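Local coordinates for vacuolar-sorting protein BRO1 (Saccharomyces cerevisiae, PDB 1ZB1), which helps sort cargo proteins into the intralumenal vesicles of multivesicular bodies and, as an adapter, recruits the DOA4 deubiquitinase to endosomes, at residues L73-F78 / A119-C124; L79-F84 / D359-Y364; E192-K197 / S212-A217; S259-G264 / D304-T309. All coordinates share one frame; numbering follows the deposited sequence.

Interaction 1 of 4, residues L73-F78 / A119-C124; sequences LKYYSF and AFEKSC
A buried helix-helix contact of the Bro1 domain sets Y75 and Y76 of helix 65-86 against E121 and K122 of helix 118-139. The Y75 hydroxyl donates a hydrogen bond to E121 OE2 (OH to OE2 2.7 Å), taking the anti lone pair, and the oxygen lies in the ring plane, at its edge. Ring and carboxylate planes stand 79° apart. The carboxylate is gripped further by a salt bridge from R56 to OE2 and a hydrogen bond from W99 to OE1, while W23 NE1 is hydrogen-bonded to Y75 OH; helix 46-58 and strand 97-100 thus join the two helices in one buried polar network of this largely helical domain. Y76 works one position along. With CG trans to the backbone N (chi1 -168°), its ring brings CE1 edge-on to within 3.3 Å of K122 O, and Y76 OH lies 3.4 Å from K122 CE. The lysine chain crosses the tyrosine at about a right angle, and its NZ forms a salt bridge with E80.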
loop_
_atom_site.group_PDB
_atom_site.type_symbol
_atom_site.label_atom_id
_atom_site.label_comp_id
_atom_site.label_asym_id
_atom_site.label_seq_id
_atom_site.Cartn_x
_atom_site.Cartn_y
_atom_site.Cartn_z
ATOM N N LEU A 73 -4.041 -13.318 9.615
ATOM C CA LEU A 73 -3.160 -14.230 8.881
ATOM C C LEU A 73 -3.499 -15.674 9.261
ATOM O O LEU A 73 -3.506 -16.561 8.408
ATOM C CB LEU A 73 -1.683 -13.964 9.203
ATOM C CG LEU A 73 -0.783 -12.998 8.420
ATOM C CD1 LEU A 73 -1.363 -12.687 7.061
ATOM C CD2 LEU A 73 -0.557 -11.736 9.231
ATOM N N LYS A 74 -3.772 -15.910 10.545
ATOM C CA LYS A 74 -4.127 -17.251 11.002
ATOM C C LYS A 74 -5.490 -17.675 10.453
ATOM O O LYS A 74 -5.687 -18.834 10.053
ATOM C CB LYS A 74 -4.134 -17.310 12.537
ATOM C CG LYS A 74 -2.734 -17.200 13.137
ATOM C CD LYS A 74 -2.727 -17.354 14.656
ATOM C CE LYS A 74 -1.283 -17.417 15.174
ATOM N NZ LYS A 74 -1.183 -17.468 16.659
ATOM N N TYR A 75 -6.433 -16.741 10.426
ATOM C CA TYR A 75 -7.757 -17.060 9.901
ATOM C C TYR A 75 -7.670 -17.321 8.391
ATOM O O TYR A 75 -8.344 -18.213 7.883
ATOM C CB TYR A 75 -8.754 -15.927 10.194
ATOM C CG TYR A 75 -10.181 -16.259 9.788
ATOM C CD1 TYR A 75 -10.810 -17.407 10.269
ATOM C CD2 TYR A 75 -10.884 -15.448 8.889
ATOM C CE1 TYR A 75 -12.101 -17.751 9.859
ATOM C CE2 TYR A 75 -12.184 -15.782 8.477
ATOM C CZ TYR A 75 -12.778 -16.935 8.964
ATOM O OH TYR A 75 -14.033 -17.306 8.538
ATOM N N TYR A 76 -6.851 -16.552 7.672
ATOM C CA TYR A 76 -6.711 -16.774 6.226
ATOM C C TYR A 76 -6.138 -18.178 6.011
ATOM O O TYR A 76 -6.587 -18.914 5.120
ATOM C CB TYR A 76 -5.773 -15.742 5.579
ATOM C CG TYR A 76 -5.822 -15.745 4.051
ATOM C CD1 TYR A 76 -6.668 -14.879 3.359
ATOM C CD2 TYR A 76 -5.052 -16.642 3.306
ATOM C CE1 TYR A 76 -6.751 -14.900 1.959
ATOM C CE2 TYR A 76 -5.126 -16.680 1.904
ATOM C CZ TYR A 76 -5.976 -15.805 1.238
ATOM O OH TYR A 76 -6.049 -15.826 -0.144
ATOM N N SER A 77 -5.159 -18.556 6.832
ATOM C CA SER A 77 -4.557 -19.884 6.712
ATOM C C SER A 77 -5.633 -20.953 6.826
ATOM O O SER A 77 -5.641 -21.914 6.059
ATOM C CB SER A 77 -3.486 -20.117 7.788
ATOM O OG SER A 77 -2.359 -19.284 7.570
ATOM N N PHE A 78 -6.540 -20.786 7.784
ATOM C CA PHE A 78 -7.629 -21.741 7.978
ATOM C C PHE A 78 -8.427 -21.864 6.686
ATOM O O PHE A 78 -8.759 -22.963 6.243
ATOM C CB PHE A 78 -8.575 -21.273 9.086
ATOM C CG PHE A 78 -9.860 -22.058 9.140
ATOM C CD1 PHE A 78 -9.911 -23.293 9.778
ATOM C CD2 PHE A 78 -10.999 -21.596 8.483
ATOM C CE1 PHE A 78 -11.079 -24.063 9.761
ATOM C CE2 PHE A 78 -12.167 -22.360 8.462
ATOM C CZ PHE A 78 -12.205 -23.595 9.101
ATOM N N ALA A 119 -13.811 -17.944 -1.732
ATOM C CA ALA A 119 -13.068 -16.854 -2.368
ATOM C C ALA A 119 -13.510 -15.482 -1.850
ATOM O O ALA A 119 -12.690 -14.563 -1.728
ATOM C CB ALA A 119 -13.238 -16.908 -3.895
ATOM N N PHE A 120 -14.801 -15.333 -1.561
ATOM C CA PHE A 120 -15.318 -14.061 -1.053
ATOM C C PHE A 120 -14.748 -13.810 0.353
ATOM O O PHE A 120 -14.189 -12.744 0.620
ATOM C CB PHE A 120 -16.856 -14.098 -1.005
ATOM C CG PHE A 120 -17.495 -12.800 -0.558
ATOM C CD1 PHE A 120 -17.196 -11.598 -1.196
ATOM C CD2 PHE A 120 -18.428 -12.789 0.479
ATOM C CE1 PHE A 120 -17.813 -10.400 -0.814
ATOM C CE2 PHE A 120 -19.056 -11.592 0.871
ATOM C CZ PHE A 120 -18.745 -10.398 0.220
ATOM N N GLU A 121 -14.875 -14.797 1.237
ATOM C CA GLU A 121 -14.368 -14.669 2.612
ATOM C C GLU A 121 -12.844 -14.441 2.602
ATOM O O GLU A 121 -12.331 -13.611 3.355
ATOM C CB GLU A 121 -14.733 -15.920 3.437
ATOM C CG GLU A 121 -14.263 -15.896 4.909
ATOM C CD GLU A 121 -15.180 -15.109 5.845
ATOM O OE1 GLU A 121 -15.844 -14.157 5.396
ATOM O OE2 GLU A 121 -15.225 -15.443 7.051
ATOM N N LYS A 122 -12.135 -15.150 1.723
ATOM C CA LYS A 122 -10.683 -15.009 1.593
ATOM C C LYS A 122 -10.267 -13.624 1.103
ATOM O O LYS A 122 -9.439 -12.958 1.724
ATOM C CB LYS A 122 -10.122 -16.048 0.609
ATOM C CG LYS A 122 -9.925 -17.437 1.181
ATOM C CD LYS A 122 -9.678 -18.470 0.076
ATOM C CE LYS A 122 -8.510 -18.083 -0.827
ATOM N NZ LYS A 122 -8.208 -19.138 -1.838
ATOM N N SER A 123 -10.829 -13.200 -0.026
ATOM C CA SER A 123 -10.480 -11.907 -0.601
ATOM C C SER A 123 -10.718 -10.749 0.365
ATOM O O SER A 123 -9.879 -9.846 0.477
ATOM C CB SER A 123 -11.257 -11.675 -1.913
ATOM O OG SER A 123 -12.658 -11.669 -1.702
ATOM N N CYS A 124 -11.848 -10.770 1.066
ATOM C CA CYS A 124 -12.154 -9.693 2.006
ATOM C C CYS A 124 -11.167 -9.684 3.182
ATOM O O CYS A 124 -10.710 -8.624 3.618
ATOM C CB CYS A 124 -13.592 -9.820 2.508
ATOM S SG CYS A 124 -14.840 -9.370 1.257
#

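Interaction 2 of 4, residues L79-F84 / D359-Y364; sequences LEHLYF and DVANKY
H81 and A361 make the close part of this contact, a CH-pi interaction between helix 65-86 and helix 349-371. A361 CB sits over one face of the imidazole, 3.8 Å from the centroid and 22° off the ring normal. It is displaced toward the rim, on the side of H81 NE2, from which A361 CB is 3.5 Å away; H81 CE1 follows at 3.7 Å from the same methyl. The ring gets there because CG of H81 stands opposite the carbonyl carbon (chi1 -79°) on a CB that already points at the partner helix. The pairing belongs to the largely helical Bro1 domain, where the last modelled helix returns to pack on one from the N-terminal part of the chain, and H81 and A361 are also the residues whose CA atoms come nearest, 6.8 Å apart. On the V360 side the fit is looser: V360 CG1 approaches H81 ND1 obliquely at 4.1 Å; the same CG1 also lies against F78, while CG2 packs on S77, both about one turn earlier in helix 65-86. H81 ND1 has a weak hydrogen bond with S77 O, while M357 and Y368 of helix 349-371 also touch the histidine. Toward solvent the contact runs out: A361 is partly exposed, and beside it D359, N362 and K363 are exposed and do not touch 79-84.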
loop_
_atom_site.group_PDB
_atom_site.type_symbol
_atom_site.label_atom_id
_atom_site.label_comp_id
_atom_site.label_asym_id
_atom_site.label_seq_id
_atom_site.Cartn_x
_atom_site.Cartn_y
_atom_site.Cartn_z
ATOM N N LEU A 79 -8.745 -20.711 6.106
ATOM C CA LEU A 79 -9.516 -20.632 4.864
ATOM C C LEU A 79 -8.797 -21.254 3.676
ATOM O O LEU A 79 -9.420 -21.925 2.849
ATOM C CB LEU A 79 -9.808 -19.168 4.527
ATOM C CG LEU A 79 -11.113 -18.456 4.887
ATOM C CD1 LEU A 79 -11.953 -19.222 5.896
ATOM C CD2 LEU A 79 -10.753 -17.074 5.374
ATOM N N GLU A 80 -7.494 -21.005 3.575
ATOM C CA GLU A 80 -6.714 -21.531 2.462
ATOM C C GLU A 80 -6.679 -23.061 2.493
ATOM O O GLU A 80 -6.859 -23.715 1.460
ATOM C CB GLU A 80 -5.291 -20.952 2.486
ATOM C CG GLU A 80 -4.480 -21.265 1.238
ATOM C CD GLU A 80 -5.079 -20.658 -0.023
ATOM O OE1 GLU A 80 -6.287 -20.865 -0.283
ATOM O OE2 GLU A 80 -4.338 -19.986 -0.766
ATOM N N HIS A 81 -6.451 -23.633 3.672
ATOM C CA HIS A 81 -6.430 -25.087 3.803
ATOM C C HIS A 81 -7.821 -25.665 3.540
ATOM O O HIS A 81 -7.947 -26.752 2.978
ATOM C CB HIS A 81 -5.962 -25.508 5.201
ATOM C CG HIS A 81 -4.478 -25.448 5.391
ATOM N ND1 HIS A 81 -3.866 -24.510 6.197
ATOM C CD2 HIS A 81 -3.483 -26.218 4.890
ATOM C CE1 HIS A 81 -2.559 -24.706 6.184
ATOM N NE2 HIS A 81 -2.301 -25.735 5.397
ATOM N N LEU A 82 -8.860 -24.941 3.959
ATOM C CA LEU A 82 -10.233 -25.390 3.746
ATOM C C LEU A 82 -10.497 -25.425 2.243
ATOM O O LEU A 82 -11.117 -26.359 1.725
ATOM C CB LEU A 82 -11.224 -24.428 4.417
ATOM C CG LEU A 82 -12.716 -24.761 4.288
ATOM C CD1 LEU A 82 -13.005 -26.133 4.883
ATOM C CD2 LEU A 82 -13.537 -23.697 5.001
ATOM N N TYR A 83 -10.015 -24.396 1.552
ATOM C CA TYR A 83 -10.182 -24.290 0.109
ATOM C C TYR A 83 -9.389 -25.374 -0.625
ATOM O O TYR A 83 -9.849 -25.893 -1.637
ATOM C CB TYR A 83 -9.754 -22.900 -0.367
ATOM C CG TYR A 83 -9.841 -22.695 -1.867
ATOM C CD1 TYR A 83 -8.701 -22.767 -2.666
ATOM C CD2 TYR A 83 -11.061 -22.418 -2.485
ATOM C CE1 TYR A 83 -8.771 -22.560 -4.043
ATOM C CE2 TYR A 83 -11.143 -22.214 -3.863
ATOM C CZ TYR A 83 -9.992 -22.284 -4.632
ATOM O OH TYR A 83 -10.058 -22.062 -5.989
ATOM N N PHE A 84 -8.204 -25.711 -0.122
ATOM C CA PHE A 84 -7.395 -26.762 -0.742
ATOM C C PHE A 84 -8.167 -28.077 -0.696
ATOM O O PHE A 84 -8.089 -28.894 -1.614
ATOM C CB PHE A 84 -6.072 -26.988 0.011
ATOM C CG PHE A 84 -5.062 -25.877 -0.134
ATOM C CD1 PHE A 84 -5.063 -25.035 -1.242
ATOM C CD2 PHE A 84 -4.058 -25.722 0.823
ATOM C CE1 PHE A 84 -4.080 -24.057 -1.396
ATOM C CE2 PHE A 84 -3.069 -24.746 0.676
ATOM C CZ PHE A 84 -3.083 -23.911 -0.438
ATOM N N ASP A 359 0.974 -24.557 11.663
ATOM C CA ASP A 359 0.216 -24.664 12.909
ATOM C C ASP A 359 -1.297 -24.778 12.708
ATOM O O ASP A 359 -1.977 -25.512 13.436
ATOM C CB ASP A 359 0.524 -23.475 13.832
ATOM C CG ASP A 359 1.949 -23.506 14.369
ATOM O OD1 ASP A 359 2.416 -24.599 14.765
ATOM O OD2 ASP A 359 2.599 -22.437 14.406
ATOM N N VAL A 360 -1.821 -24.056 11.722
ATOM C CA VAL A 360 -3.251 -24.084 11.436
ATOM C C VAL A 360 -3.698 -25.432 10.870
ATOM O O VAL A 360 -4.750 -25.945 11.239
ATOM C CB VAL A 360 -3.641 -22.945 10.457
ATOM C CG1 VAL A 360 -5.050 -23.161 9.928
ATOM C CG2 VAL A 360 -3.563 -21.603 11.181
ATOM N N ALA A 361 -2.898 -26.008 9.979
ATOM C CA ALA A 361 -3.244 -27.298 9.390
ATOM C C ALA A 361 -3.344 -28.382 10.462
ATOM O O ALA A 361 -4.206 -29.261 10.393
ATOM C CB ALA A 361 -2.207 -27.695 8.351
ATOM N N ASN A 362 -2.461 -28.324 11.452
ATOM C CA ASN A 362 -2.469 -29.319 12.515
ATOM C C ASN A 362 -3.651 -29.156 13.456
ATOM O O ASN A 362 -4.316 -30.130 13.810
ATOM C CB ASN A 362 -1.167 -29.257 13.319
ATOM C CG ASN A 362 0.041 -29.656 12.497
ATOM O OD1 ASN A 362 -0.007 -30.625 11.732
ATOM N ND2 ASN A 362 1.135 -28.923 12.657
ATOM N N LYS A 363 -3.911 -27.917 13.854
ATOM C CA LYS A 363 -5.002 -27.619 14.766
ATOM C C LYS A 363 -6.385 -27.971 14.218
ATOM O O LYS A 363 -7.240 -28.469 14.951
ATOM C CB LYS A 363 -4.955 -26.134 15.144
ATOM C CG LYS A 363 -6.016 -25.695 16.131
ATOM C CD LYS A 363 -5.790 -24.254 16.572
ATOM C CE LYS A 363 -6.889 -23.798 17.522
ATOM N NZ LYS A 363 -6.642 -22.457 18.137
ATOM N N TYR A 364 -6.604 -27.739 12.928
ATOM C CA TYR A 364 -7.919 -27.992 12.342
ATOM C C TYR A 364 -8.122 -29.245 11.492
ATOM O O TYR A 364 -9.163 -29.400 10.855
ATOM C CB TYR A 364 -8.353 -26.758 11.545
ATOM C CG TYR A 364 -8.507 -25.544 12.421
ATOM C CD1 TYR A 364 -7.510 -24.570 12.492
ATOM C CD2 TYR A 364 -9.627 -25.398 13.232
ATOM C CE1 TYR A 364 -7.630 -23.483 13.359
ATOM C CE2 TYR A 364 -9.755 -24.322 14.098
ATOM C CZ TYR A 364 -8.759 -23.371 14.159
ATOM O OH TYR A 364 -8.901 -22.312 15.026
#

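Interaction 3 of 4, residues E192-K197 / S212-A217; sequences ELFVLK and SKLSRA
L214 reaches from helix 208-230 toward F194 and V195 of helix 176-198, and successive parts of its side chain meet different partners. Its CB lies 3.8 Å from V195 CG2, the two side chains sliding past each other in opposite directions. From there CG extends opposite the carbonyl carbon (chi1 -68°) and carries both methyls to the phenylalanine. L214 CD1 comes to 3.7 Å from F194 CE2, at the ring's edge near its plane; L214 CD2 is 3.9 Å from F194 CE2, so the isopropyl fork straddles one border of the ring rather than lying on its face. The short helical segments run nearly antiparallel, 156° between their directions with axes 9.4 Å apart, as expected for consecutive helices joined by a short connection in this helical domain. V195 uses its two methyls separately: CG2 also touches L214 O at 3.8 Å, and CG1 lies 4.0 Å from S215 OG. That hydroxyl is hydrogen-bonded to I211 O in its own helix, while L214 O accepts from T218 in its own helix and from Q191 NE2 of helix 176-198. Outside the pair, F194 packs on I149 of helix 146-165 and on A343. No hydrogen bond joins the two segments themselves, whose contact is apolar packing, while Q191 supplies a polar tie between the helices beside it.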
loop_
_atom_site.group_PDB
_atom_site.type_symbol
_atom_site.label_atom_id
_atom_site.label_comp_id
_atom_site.label_asym_id
_atom_site.label_seq_id
_atom_site.Cartn_x
_atom_site.Cartn_y
_atom_site.Cartn_z
ATOM N N GLU A 192 9.124 6.341 -1.155
ATOM C CA GLU A 192 9.220 7.682 -0.590
ATOM C C GLU A 192 9.878 7.663 0.793
ATOM O O GLU A 192 10.757 8.482 1.081
ATOM C CB GLU A 192 7.826 8.313 -0.509
ATOM C CG GLU A 192 7.768 9.602 0.289
ATOM C CD GLU A 192 6.393 10.248 0.255
ATOM O OE1 GLU A 192 5.381 9.517 0.204
ATOM O OE2 GLU A 192 6.326 11.491 0.299
ATOM N N LEU A 193 9.465 6.734 1.650
ATOM C CA LEU A 193 10.046 6.637 2.990
ATOM C C LEU A 193 11.528 6.256 2.919
ATOM O O LEU A 193 12.322 6.646 3.781
ATOM C CB LEU A 193 9.274 5.612 3.829
ATOM C CG LEU A 193 8.338 6.141 4.929
ATOM C CD1 LEU A 193 7.647 7.417 4.490
ATOM C CD2 LEU A 193 7.323 5.070 5.291
ATOM N N PHE A 194 11.902 5.505 1.886
ATOM C CA PHE A 194 13.296 5.094 1.719
ATOM C C PHE A 194 14.151 6.332 1.442
ATOM O O PHE A 194 15.250 6.481 1.988
ATOM C CB PHE A 194 13.427 4.098 0.565
ATOM C CG PHE A 194 14.797 3.486 0.447
ATOM C CD1 PHE A 194 15.231 2.537 1.368
ATOM C CD2 PHE A 194 15.663 3.875 -0.569
ATOM C CE1 PHE A 194 16.511 1.982 1.279
ATOM C CE2 PHE A 194 16.946 3.326 -0.668
ATOM C CZ PHE A 194 17.368 2.379 0.259
ATOM N N VAL A 195 13.643 7.216 0.588
ATOM C CA VAL A 195 14.347 8.454 0.261
ATOM C C VAL A 195 14.511 9.294 1.530
ATOM O O VAL A 195 15.612 9.751 1.846
ATOM C CB VAL A 195 13.569 9.289 -0.781
ATOM C CG1 VAL A 195 14.199 10.668 -0.919
ATOM C CG2 VAL A 195 13.573 8.577 -2.124
ATOM N N LEU A 196 13.412 9.494 2.252
ATOM C CA LEU A 196 13.440 10.274 3.483
ATOM C C LEU A 196 14.450 9.710 4.475
ATOM O O LEU A 196 15.090 10.458 5.219
ATOM C CB LEU A 196 12.050 10.315 4.126
ATOM C CG LEU A 196 11.101 11.430 3.674
ATOM C CD1 LEU A 196 10.992 11.446 2.171
ATOM C CD2 LEU A 196 9.728 11.222 4.305
ATOM N N LYS A 197 14.590 8.389 4.485
ATOM C CA LYS A 197 15.531 7.737 5.387
ATOM C C LYS A 197 16.977 8.134 5.083
ATOM O O LYS A 197 17.711 8.542 5.980
ATOM C CB LYS A 197 15.393 6.217 5.297
ATOM C CG LYS A 197 16.412 5.459 6.134
ATOM C CD LYS A 197 16.252 3.955 5.985
ATOM C CE LYS A 197 17.357 3.214 6.724
ATOM N NZ LYS A 197 17.431 3.619 8.156
ATOM N N SER A 212 19.219 11.494 -6.059
ATOM C CA SER A 212 18.599 11.888 -7.318
ATOM C C SER A 212 17.872 10.727 -8.005
ATOM O O SER A 212 16.722 10.865 -8.431
ATOM C CB SER A 212 19.656 12.457 -8.266
ATOM O OG SER A 212 19.084 12.777 -9.517
ATOM N N LYS A 213 18.550 9.587 -8.113
ATOM C CA LYS A 213 17.973 8.408 -8.758
ATOM C C LYS A 213 16.772 7.863 -7.986
ATOM O O LYS A 213 15.757 7.506 -8.582
ATOM C CB LYS A 213 19.041 7.315 -8.898
ATOM C CG LYS A 213 20.313 7.812 -9.566
ATOM C CD LYS A 213 21.408 6.756 -9.617
ATOM C CE LYS A 213 21.171 5.760 -10.735
ATOM N NZ LYS A 213 22.390 4.942 -10.980
ATOM N N LEU A 214 16.897 7.796 -6.663
ATOM C CA LEU A 214 15.819 7.297 -5.813
ATOM C C LEU A 214 14.617 8.234 -5.854
ATOM O O LEU A 214 13.469 7.787 -5.798
ATOM C CB LEU A 214 16.307 7.151 -4.369
ATOM C CG LEU A 214 17.358 6.062 -4.129
ATOM C CD1 LEU A 214 17.925 6.192 -2.733
ATOM C CD2 LEU A 214 16.727 4.696 -4.342
ATOM N N SER A 215 14.892 9.534 -5.944
ATOM C CA SER A 215 13.838 10.533 -6.004
ATOM C C SER A 215 13.093 10.410 -7.318
ATOM O O SER A 215 11.876 10.550 -7.358
ATOM C CB SER A 215 14.421 11.942 -5.874
ATOM O OG SER A 215 14.863 12.186 -4.551
ATOM N N ARG A 216 13.821 10.142 -8.396
ATOM C CA ARG A 216 13.180 10.007 -9.691
ATOM C C ARG A 216 12.217 8.832 -9.659
ATOM O O ARG A 216 11.119 8.904 -10.209
ATOM C CB ARG A 216 14.209 9.795 -10.800
ATOM C CG ARG A 216 13.582 9.796 -12.182
ATOM C CD ARG A 216 12.901 11.135 -12.463
ATOM N NE ARG A 216 11.893 11.051 -13.516
ATOM C CZ ARG A 216 12.140 10.691 -14.771
ATOM N NH1 ARG A 216 13.375 10.373 -15.147
ATOM N NH2 ARG A 216 11.149 10.646 -15.652
ATOM N N ALA A 217 12.628 7.751 -9.008
ATOM C CA ALA A 217 11.780 6.571 -8.914
ATOM C C ALA A 217 10.504 6.894 -8.131
ATOM O O ALA A 217 9.417 6.441 -8.495
ATOM C CB ALA A 217 12.545 5.421 -8.252
#

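Interaction 4 of 4, residues S259-G264 / D304-T309; sequences SAYYHG and DGFKET
Y261 and F306 both hold CG trans to the backbone N (chi1 167° and -177°), which carries the two rings into the gap between helix 242-269 and helix 303-322. There they form a T-shaped, edge-to-face pair with centroids 5.5 Å apart and planes at 84°. The phenylalanine supplies the edge: its CE1 stands over one face of the tyrosine, toward the rim, 3.9 Å from Y261 CD2. Farther out along the tyrosine, T309 CG2 meets Y261 OH at 3.6 Å. The methyl comes from the next turn of the helix, so F306 and T309 hold the ring near its base and at its hydroxyl end. T309 OG1 is turned back to its own helix and donates to G305 O (3.0 Å), which also accepts from T309 N on the opposite face of the carbonyl plane. Even the nearest CA atoms, those of Y261 and T309, are 9.9 Å apart, and it is mainly the two aromatic side chains that span the gap in this partly exposed contact. Helix 275-290 lies alongside, S283 touching Y261 and L287 touching F306, while F306 also packs on S257 and L258 of helix 242-269.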
loop_
_atom_site.group_PDB
_atom_site.type_symbol
_atom_site.label_atom_id
_atom_site.label_comp_id
_atom_site.label_asym_id
_atom_site.label_seq_id
_atom_site.Cartn_x
_atom_site.Cartn_y
_atom_site.Cartn_z
ATOM N N SER A 259 14.719 15.458 -7.500
ATOM C CA SER A 259 15.626 14.657 -8.314
ATOM C C SER A 259 16.553 15.543 -9.147
ATOM O O SER A 259 17.766 15.323 -9.197
ATOM C CB SER A 259 14.821 13.747 -9.241
ATOM O OG SER A 259 15.680 12.942 -10.018
ATOM N N ALA A 260 15.972 16.538 -9.810
ATOM C CA ALA A 260 16.735 17.464 -10.640
ATOM C C ALA A 260 17.713 18.262 -9.784
ATOM O O ALA A 260 18.852 18.497 -10.183
ATOM C CB ALA A 260 15.788 18.408 -11.374
ATOM N N TYR A 261 17.260 18.681 -8.608
ATOM C CA TYR A 261 18.096 19.440 -7.689
ATOM C C TYR A 261 19.366 18.665 -7.341
ATOM O O TYR A 261 20.481 19.163 -7.518
ATOM C CB TYR A 261 17.311 19.756 -6.412
ATOM C CG TYR A 261 18.147 20.276 -5.253
ATOM C CD1 TYR A 261 18.923 21.432 -5.381
ATOM C CD2 TYR A 261 18.145 19.623 -4.025
ATOM C CE1 TYR A 261 19.671 21.918 -4.311
ATOM C CE2 TYR A 261 18.885 20.098 -2.952
ATOM C CZ TYR A 261 19.646 21.246 -3.100
ATOM O OH TYR A 261 20.377 21.714 -2.036
ATOM N N TYR A 262 19.202 17.439 -6.855
ATOM C CA TYR A 262 20.362 16.644 -6.478
ATOM C C TYR A 262 21.273 16.305 -7.652
ATOM O O TYR A 262 22.489 16.248 -7.488
ATOM C CB TYR A 262 19.917 15.391 -5.726
ATOM C CG TYR A 262 19.634 15.691 -4.275
ATOM C CD1 TYR A 262 20.678 15.856 -3.365
ATOM C CD2 TYR A 262 18.328 15.881 -3.820
ATOM C CE1 TYR A 262 20.432 16.205 -2.044
ATOM C CE2 TYR A 262 18.071 16.232 -2.504
ATOM C CZ TYR A 262 19.125 16.393 -1.621
ATOM O OH TYR A 262 18.877 16.746 -0.320
ATOM N N HIS A 263 20.703 16.101 -8.835
ATOM C CA HIS A 263 21.529 15.806 -9.997
ATOM C C HIS A 263 22.344 17.059 -10.322
ATOM O O HIS A 263 23.463 16.977 -10.838
ATOM C CB HIS A 263 20.664 15.411 -11.196
ATOM C CG HIS A 263 21.452 15.099 -12.430
ATOM N ND1 HIS A 263 21.559 15.976 -13.488
ATOM C CD2 HIS A 263 22.194 14.017 -12.764
ATOM C CE1 HIS A 263 22.333 15.447 -14.419
ATOM N NE2 HIS A 263 22.731 14.258 -14.005
ATOM N N GLY A 264 21.773 18.218 -10.005
ATOM C CA GLY A 264 22.454 19.477 -10.249
ATOM C C GLY A 264 23.629 19.628 -9.303
ATOM O O GLY A 264 24.708 20.052 -9.714
ATOM N N ASP A 304 8.359 26.752 0.996
ATOM C CA ASP A 304 9.015 28.050 0.853
ATOM C C ASP A 304 10.512 27.982 1.145
ATOM O O ASP A 304 11.306 28.658 0.492
ATOM C CB ASP A 304 8.354 29.096 1.758
ATOM C CG ASP A 304 6.912 29.379 1.366
ATOM O OD1 ASP A 304 6.627 29.449 0.150
ATOM O OD2 ASP A 304 6.064 29.541 2.272
ATOM N N GLY A 305 10.892 27.162 2.120
ATOM C CA GLY A 305 12.297 27.022 2.460
ATOM C C GLY A 305 13.094 26.358 1.350
ATOM O O GLY A 305 14.258 26.689 1.124
ATOM N N PHE A 306 12.469 25.414 0.652
ATOM C CA PHE A 306 13.141 24.715 -0.434
ATOM C C PHE A 306 13.278 25.635 -1.643
ATOM O O PHE A 306 14.273 25.577 -2.364
ATOM C CB PHE A 306 12.365 23.442 -0.807
ATOM C CG PHE A 306 13.023 22.622 -1.883
ATOM C CD1 PHE A 306 14.354 22.222 -1.759
ATOM C CD2 PHE A 306 12.315 22.250 -3.022
ATOM C CE1 PHE A 306 14.972 21.464 -2.757
ATOM C CE2 PHE A 306 12.918 21.494 -4.026
ATOM C CZ PHE A 306 14.252 21.100 -3.894
ATOM N N LYS A 307 12.284 26.490 -1.862
ATOM C CA LYS A 307 12.329 27.427 -2.981
ATOM C C LYS A 307 13.535 28.339 -2.791
ATOM O O LYS A 307 14.231 28.665 -3.751
ATOM C CB LYS A 307 11.047 28.266 -3.034
ATOM C CG LYS A 307 11.001 29.290 -4.164
ATOM C CD LYS A 307 9.632 29.966 -4.220
ATOM C CE LYS A 307 9.530 30.992 -5.345
ATOM N NZ LYS A 307 10.326 32.223 -5.071
ATOM N N GLU A 308 13.776 28.740 -1.546
ATOM C CA GLU A 308 14.901 29.608 -1.222
ATOM C C GLU A 308 16.225 28.884 -1.429
ATOM O O GLU A 308 17.187 29.461 -1.935
ATOM C CB GLU A 308 14.810 30.089 0.228
ATOM C CG GLU A 308 13.720 31.112 0.472
ATOM C CD GLU A 308 13.779 31.697 1.869
ATOM O OE1 GLU A 308 14.851 32.220 2.249
ATOM O OE2 GLU A 308 12.755 31.635 2.586
ATOM N N THR A 309 16.270 27.619 -1.028
ATOM C CA THR A 309 17.475 26.817 -1.176
ATOM C C THR A 309 17.881 26.727 -2.646
ATOM O O THR A 309 19.063 26.836 -2.974
ATOM C CB THR A 309 17.267 25.397 -0.613
ATOM O OG1 THR A 309 17.029 25.478 0.796
ATOM C CG2 THR A 309 18.496 24.534 -0.866
#

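From the N terminus, helix 65-86 opens interactions 1 and 2 almost together. Interaction 1 closes first, when the chain returns through the two-stranded sheet as helix 118-139; interaction 2 closes only with helix 349-371, so the two cross along the chain. They touch in space through helix 65-86, which they share, with centres about 11 Å apart. Interaction 3 pairs helix 176-198 with helix 208-230, and interaction 4 then joins helix 242-269 to helix 303-322, both nested inside the long loop closed by interaction 2. They adjoin as well, S212 O and S259 OG probably sharing a hydrogen bond, and lie on the other side of the chain's centre: interactions 2 and 4 have centres about 54 Å apart.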